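Local coordinates for putative acetyltransferase Ta0821 (Thermoplasma acidophilum DSM 1728, PDB 3C26), which probably transfers an acyl group, most likely acetyl from acetyl-CoA, to an acceptor that is not known, at residues 82-87 against 117-123; 140-146 against 258-264. All blocks are in the same frame, centred on the assembly; numbering follows the deposited sequence.

How the interactions relate
The two contacts lie in one mixed sheet, their centres about 12 Å apart, and they follow one another along the chain: interaction 1 closes before interaction 2 opens. Interaction 1 pairs strands 85-92 and 119-125 in parallel. In interaction 2, strand 258-265 returns from the end of the chain and slots between 119-125 and 141-153, antiparallel to both. Strands 119-125 and 258-265 are therefore neighbours, and the contacts touch directly: Arg-121 NE meets Glu-263 OE1 in a 2.8 Å salt bridge, and Leu-120 O lies 2.8 Å from Tyr-264 N, a probable hydrogen bond. Such insertion of the last strand is as in GNAT folds; here the sheet then continues into strand 237-243.

Interaction 1: residues 82-87 against 117-123; sequences DGSVML and TERLRSA. With NO3 (nitrate ion), chain C; NO3 (nitrate ion), chain D.
Strands 85-87 and 119-123 run parallel, their axes 4.6 Å apart at closest and 32° apart in direction. The register sets Val-85 beside Leu-120 and Met-86 beside Arg-121. Three backbone hydrogen bonds join them: Val-85 N to Arg-119 O (2.9 Å), Arg-121 N to Val-85 O (3.0 Å) and Leu-87 N to Arg-121 O (2.8 Å). Beyond them a water joins Leu-87 O (2.5 Å) to Ala-123 N (3.0 Å). Ahead of the strand, Asp-82 (chi1 p) makes an Asx turn, OD1 taking Ser-84 N (3.0 Å). Gly-83, at phi 97°, psi -5°, would jam any CB against the preceding carbonyl; its O accepts from Thr-117 OG1 (2.6 Å). Among charges, the extended Arg-121 (m, t, t) bridges NH1 to Asp-82 OD2 (2.8 Å), while Arg-119 (m, t, m) holds a nitrate, probably from the crystallisation liquor, through NE to O3 (2.8 Å) and NH2 to O2 (2.6 Å). Apolar contacts place Val-85 CB 4.0 Å from Leu-120 CD2, and selenomethionine Met-86 CE 4.1 Å from Ala-123 CB. The apolar side chains of Val-85, Leu-87 and Leu-120 suit the face covered by helix 101-113, which completes the beta-alpha-beta crossover typical of the GNAT fold.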
# COMPACT_ATOMS: atom_id res chain seq x y z
N ASP A 82 26.71 -12.47 13.99
CA ASP A 82 27.75 -11.55 13.46
C ASP A 82 28.13 -10.49 14.51
O ASP A 82 29.00 -9.65 14.29
CB ASP A 82 27.31 -10.91 12.14
CG ASP A 82 26.03 -10.13 12.28
OD1 ASP A 82 25.52 -10.01 13.40
OD2 ASP A 82 25.50 -9.64 11.27
N GLY A 83 27.47 -10.54 15.65
CA GLY A 83 27.79 -9.67 16.76
C GLY A 83 26.90 -8.43 16.81
O GLY A 83 26.97 -7.64 17.75
N SER A 84 26.04 -8.28 15.80
CA SER A 84 25.10 -7.14 15.77
C SER A 84 23.93 -7.47 16.66
O SER A 84 23.81 -8.59 17.16
CB SER A 84 24.58 -6.85 14.37
OG SER A 84 23.93 -7.97 13.85
N VAL A 85 23.08 -6.47 16.88
CA VAL A 85 21.85 -6.65 17.67
C VAL A 85 20.67 -6.21 16.82
O VAL A 85 20.62 -5.09 16.35
CB VAL A 85 21.88 -5.87 19.04
CG1 VAL A 85 20.54 -5.96 19.77
CG2 VAL A 85 23.04 -6.36 19.90
N MSE A 86 19.71 -7.11 16.69
CA MSE A 86 18.48 -6.81 15.97
C MSE A 86 17.48 -6.30 16.97
O MSE A 86 17.30 -6.86 18.04
CB MSE A 86 17.87 -8.06 15.34
CG MSE A 86 16.78 -7.77 14.39
SE MSE A 86 17.42 -7.11 12.70
CE MSE A 86 15.80 -6.99 11.68
N LEU A 87 16.82 -5.26 16.55
CA LEU A 87 15.79 -4.64 17.37
C LEU A 87 14.49 -4.71 16.63
O LEU A 87 14.44 -4.60 15.38
CB LEU A 87 16.10 -3.18 17.60
CG LEU A 87 17.44 -2.86 18.26
CD1 LEU A 87 17.63 -1.38 18.21
CD2 LEU A 87 17.55 -3.44 19.73
N THR A 117 27.89 -3.88 21.39
CA THR A 117 27.86 -4.23 19.97
C THR A 117 28.32 -3.02 19.20
O THR A 117 28.33 -1.91 19.71
CB THR A 117 26.40 -4.63 19.50
OG1 THR A 117 26.39 -5.09 18.12
CG2 THR A 117 25.46 -3.48 19.65
N GLU A 118 28.70 -3.26 17.95
CA GLU A 118 29.10 -2.20 17.03
C GLU A 118 27.95 -1.75 16.12
O GLU A 118 27.99 -0.66 15.55
CB GLU A 118 30.28 -2.63 16.18
CG GLU A 118 31.63 -2.53 16.88
CD GLU A 118 31.99 -1.09 17.28
OE1 GLU A 118 31.62 -0.12 16.55
OE2 GLU A 118 32.67 -0.92 18.32
N ARG A 119 26.94 -2.62 16.01
CA ARG A 119 25.80 -2.44 15.10
C ARG A 119 24.43 -2.85 15.63
O ARG A 119 24.25 -3.92 16.24
CB ARG A 119 26.03 -3.23 13.78
CG ARG A 119 27.35 -2.92 13.04
CD ARG A 119 27.70 -3.97 11.95
NE ARG A 119 28.15 -5.23 12.57
CZ ARG A 119 28.41 -6.38 11.93
NH1 ARG A 119 28.27 -6.50 10.61
NH2 ARG A 119 28.81 -7.45 12.63
N LEU A 120 23.47 -2.01 15.30
CA LEU A 120 22.06 -2.25 15.56
C LEU A 120 21.37 -2.28 14.21
O LEU A 120 21.72 -1.52 13.31
CB LEU A 120 21.42 -1.13 16.39
CG LEU A 120 22.08 -0.69 17.69
CD1 LEU A 120 21.37 0.55 18.28
CD2 LEU A 120 22.19 -1.86 18.70
N ARG A 121 20.41 -3.18 14.10
CA ARG A 121 19.57 -3.29 12.92
C ARG A 121 18.11 -3.36 13.31
O ARG A 121 17.75 -3.78 14.41
CB ARG A 121 19.94 -4.51 12.06
CG ARG A 121 21.35 -4.50 11.59
CD ARG A 121 21.65 -5.57 10.62
NE ARG A 121 23.07 -5.53 10.28
CZ ARG A 121 23.93 -6.52 10.45
NH1 ARG A 121 23.53 -7.68 10.84
NH2 ARG A 121 25.21 -6.37 10.13
N SER A 122 17.27 -2.97 12.35
CA SER A 122 15.83 -2.99 12.53
C SER A 122 15.12 -3.01 11.18
O SER A 122 15.59 -2.40 10.20
CB SER A 122 15.36 -1.78 13.36
OG SER A 122 14.06 -1.95 13.92
N ALA A 123 13.95 -3.65 11.19
CA ALA A 123 13.15 -3.73 10.02
C ALA A 123 11.96 -2.77 10.13
O ALA A 123 11.21 -2.76 11.12
CB ALA A 123 12.68 -5.19 9.77
N NO3 C . 29.08 -6.12 15.89
O1 NO3 C . 29.54 -6.01 17.18
O2 NO3 C . 29.54 -7.14 15.08
O3 NO3 C . 28.16 -5.22 15.36
N NO3 D . 11.62 0.01 14.60
O1 NO3 D . 11.80 -0.54 15.86
O2 NO3 D . 11.68 -0.80 13.46
O3 NO3 D . 11.33 1.38 14.47
O HOH W 1 13.01 -5.27 13.48

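Interaction 2: residues 140-146 against 258-264. With EDO (1,2-ethanediol), chain G; EDO (1,2-ethanediol), chain F.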
# COMPACT_ATOMS: atom_id res chain seq x y z
N PHE A 140 20.29 5.93 11.99
CA PHE A 140 20.27 4.71 11.20
C PHE A 140 20.26 5.10 9.71
O PHE A 140 19.84 6.18 9.34
CB PHE A 140 18.99 3.93 11.46
CG PHE A 140 18.92 3.24 12.79
CD1 PHE A 140 18.69 3.95 13.94
CD2 PHE A 140 19.00 1.87 12.87
CE1 PHE A 140 18.56 3.31 15.16
CE2 PHE A 140 18.87 1.21 14.09
CZ PHE A 140 18.66 1.96 15.24
N HIS A 141 20.75 4.19 8.89
CA HIS A 141 20.67 4.31 7.43
C HIS A 141 20.18 3.01 6.81
O HIS A 141 20.47 1.95 7.30
CB HIS A 141 22.01 4.75 6.81
CG HIS A 141 23.20 4.05 7.38
ND1 HIS A 141 23.97 4.60 8.39
CD2 HIS A 141 23.76 2.85 7.08
CE1 HIS A 141 24.94 3.75 8.71
NE2 HIS A 141 24.83 2.68 7.92
N GLN A 142 19.34 3.12 5.80
CA GLN A 142 18.82 1.94 5.11
C GLN A 142 19.92 1.14 4.41
O GLN A 142 20.69 1.69 3.64
CB GLN A 142 17.79 2.32 4.07
CG GLN A 142 16.98 1.12 3.62
CD GLN A 142 15.81 1.50 2.75
OE1 GLN A 142 15.01 2.37 3.10
NE2 GLN A 142 15.69 0.85 1.63
N VAL A 143 19.95 -0.17 4.65
CA VAL A 143 21.00 -1.01 4.05
C VAL A 143 20.43 -2.07 3.11
O VAL A 143 21.15 -2.63 2.26
CB VAL A 143 21.90 -1.70 5.15
CG1 VAL A 143 22.64 -0.67 6.00
CG2 VAL A 143 21.08 -2.64 6.06
N GLU A 144 19.16 -2.38 3.27
CA GLU A 144 18.53 -3.35 2.38
C GLU A 144 17.02 -3.18 2.30
O GLU A 144 16.40 -2.51 3.13
CB GLU A 144 18.96 -4.79 2.78
CG GLU A 144 18.60 -5.97 1.80
CD GLU A 144 19.01 -5.79 0.34
OE1 GLU A 144 18.31 -5.10 -0.45
OE2 GLU A 144 20.07 -6.32 -0.02
N GLU A 145 16.42 -3.83 1.31
CA GLU A 145 14.97 -3.74 1.16
C GLU A 145 14.40 -5.00 0.53
O GLU A 145 14.99 -5.56 -0.40
CB GLU A 145 14.68 -2.47 0.32
CG GLU A 145 13.47 -2.47 -0.49
CD GLU A 145 13.13 -1.08 -0.99
OE1 GLU A 145 13.91 -0.46 -1.75
OE2 GLU A 145 12.06 -0.60 -0.62
N TYR A 146 13.25 -5.44 1.06
CA TYR A 146 12.54 -6.66 0.62
C TYR A 146 11.10 -6.37 0.21
O TYR A 146 10.18 -6.40 1.04
CB TYR A 146 12.49 -7.75 1.71
CG TYR A 146 13.81 -8.43 1.94
CD1 TYR A 146 14.88 -7.74 2.50
CD2 TYR A 146 14.00 -9.77 1.62
CE1 TYR A 146 16.12 -8.35 2.69
CE2 TYR A 146 15.24 -10.40 1.82
CZ TYR A 146 16.28 -9.68 2.36
OH TYR A 146 17.48 -10.29 2.57
N SER A 258 7.32 -2.55 0.80
CA SER A 258 8.50 -3.34 1.13
C SER A 258 8.86 -3.33 2.62
O SER A 258 8.40 -2.49 3.41
CB SER A 258 9.72 -2.90 0.31
OG SER A 258 10.34 -1.70 0.75
N LEU A 259 9.62 -4.35 2.98
CA LEU A 259 10.23 -4.43 4.31
C LEU A 259 11.68 -3.97 4.20
O LEU A 259 12.52 -4.62 3.60
CB LEU A 259 10.18 -5.83 4.91
CG LEU A 259 10.59 -5.87 6.39
CD1 LEU A 259 9.55 -5.11 7.23
CD2 LEU A 259 10.75 -7.29 6.89
N THR A 260 11.95 -2.85 4.82
CA THR A 260 13.26 -2.24 4.74
C THR A 260 14.07 -2.53 5.97
O THR A 260 13.51 -2.70 7.06
CB THR A 260 13.13 -0.68 4.56
OG1 THR A 260 12.66 -0.07 5.76
CG2 THR A 260 12.19 -0.32 3.37
N VAL A 261 15.38 -2.60 5.75
CA VAL A 261 16.39 -2.82 6.81
C VAL A 261 17.30 -1.61 7.00
O VAL A 261 17.97 -1.11 6.09
CB VAL A 261 17.26 -4.12 6.54
CG1 VAL A 261 18.21 -4.43 7.72
CG2 VAL A 261 16.37 -5.28 6.22
N TRP A 262 17.27 -1.14 8.24
CA TRP A 262 18.08 -0.03 8.75
C TRP A 262 19.17 -0.48 9.72
O TRP A 262 19.00 -1.41 10.51
CB TRP A 262 17.16 1.00 9.39
CG TRP A 262 16.26 1.66 8.38
CD1 TRP A 262 15.22 1.07 7.73
CD2 TRP A 262 16.34 3.01 7.86
NE1 TRP A 262 14.62 1.96 6.86
CE2 TRP A 262 15.30 3.15 6.91
CE3 TRP A 262 17.17 4.10 8.12
CZ2 TRP A 262 15.06 4.34 6.24
CZ3 TRP A 262 16.95 5.29 7.43
CH2 TRP A 262 15.91 5.40 6.49
N GLU A 263 20.31 0.18 9.63
CA GLU A 263 21.44 -0.05 10.48
C GLU A 263 22.05 1.22 11.07
O GLU A 263 22.14 2.31 10.44
CB GLU A 263 22.50 -0.92 9.73
CG GLU A 263 23.73 -1.29 10.52
CD GLU A 263 24.70 -2.12 9.66
OE1 GLU A 263 24.34 -3.25 9.31
OE2 GLU A 263 25.78 -1.61 9.28
N TYR A 264 22.37 1.06 12.34
CA TYR A 264 23.01 2.03 13.22
C TYR A 264 24.41 1.50 13.60
O TYR A 264 24.59 0.33 13.99
CB TYR A 264 22.19 2.24 14.47
CG TYR A 264 22.80 3.22 15.48
CD1 TYR A 264 23.86 2.84 16.30
CD2 TYR A 264 22.34 4.54 15.56
CE1 TYR A 264 24.42 3.75 17.21
CE2 TYR A 264 22.89 5.44 16.44
CZ TYR A 264 23.93 5.03 17.28
OH TYR A 264 24.49 5.96 18.14
C1 EDO G . 19.97 6.34 4.78
O1 EDO G . 18.72 5.80 4.35
C2 EDO G . 19.93 7.87 4.83
O2 EDO G . 20.74 8.36 5.92
C1 EDO F . 9.66 -1.27 -4.05
O1 EDO F . 10.90 -1.51 -3.34
C2 EDO F . 8.43 -1.34 -3.14
O2 EDO F . 8.11 -0.04 -2.61
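A classic beta bulge interrupts this antiparallel pair in the mixed sheet, where strand 258-265 is inserted between strands 119-125 and 141-153, as the last strand is in GNAT folds. Val-143 and Glu-144 both face Val-261: Val-261 O accepts a short bond from Val-143 N (2.6 Å) and a weak one from Glu-144 N (3.3 Å), and Val-261 N donates to Glu-144 O (2.8 Å). The extra residue shifts the register by one, and the short segments lie at 135° rather than strictly antiparallel. Regular pairing resumes on either side of the bulge. His-141 N reaches Glu-263 O (2.8 Å) and Glu-263 N reaches His-141 O (2.9 Å); Tyr-146 N binds Leu-259 O (2.8 Å) and Leu-259 N binds Tyr-146 O (2.9 Å).

The face bearing Gln-142, Trp-262, Glu-145 and Thr-260 turns to helix 129-138, whose Leu-132 and Val-135 touch the broad Trp-262 indole. Gln-142 CB lies over the six-membered ring of that indole, 4.0 Å from its centroid, a CH-pi contact that uses the aliphatic part of a polar side chain. A second one places Tyr-264 CB 3.5 Å from the Phe-140 ring centroid. The bulge residue Val-143, whose CB points sideways, brings CG2 to 3.8 Å from Val-261 CG1; on the face of Val-261 and Glu-144, Tyr-181 touches both. Carboxylates here have partners beyond the pair: Glu-263 bridges to Arg-121, and Glu-144 to Arg-244. Glu-145 has a partner across the strands, where Ser-258 OG donates to Glu-145 OE2 in a very short hydrogen bond of 2.5 Å.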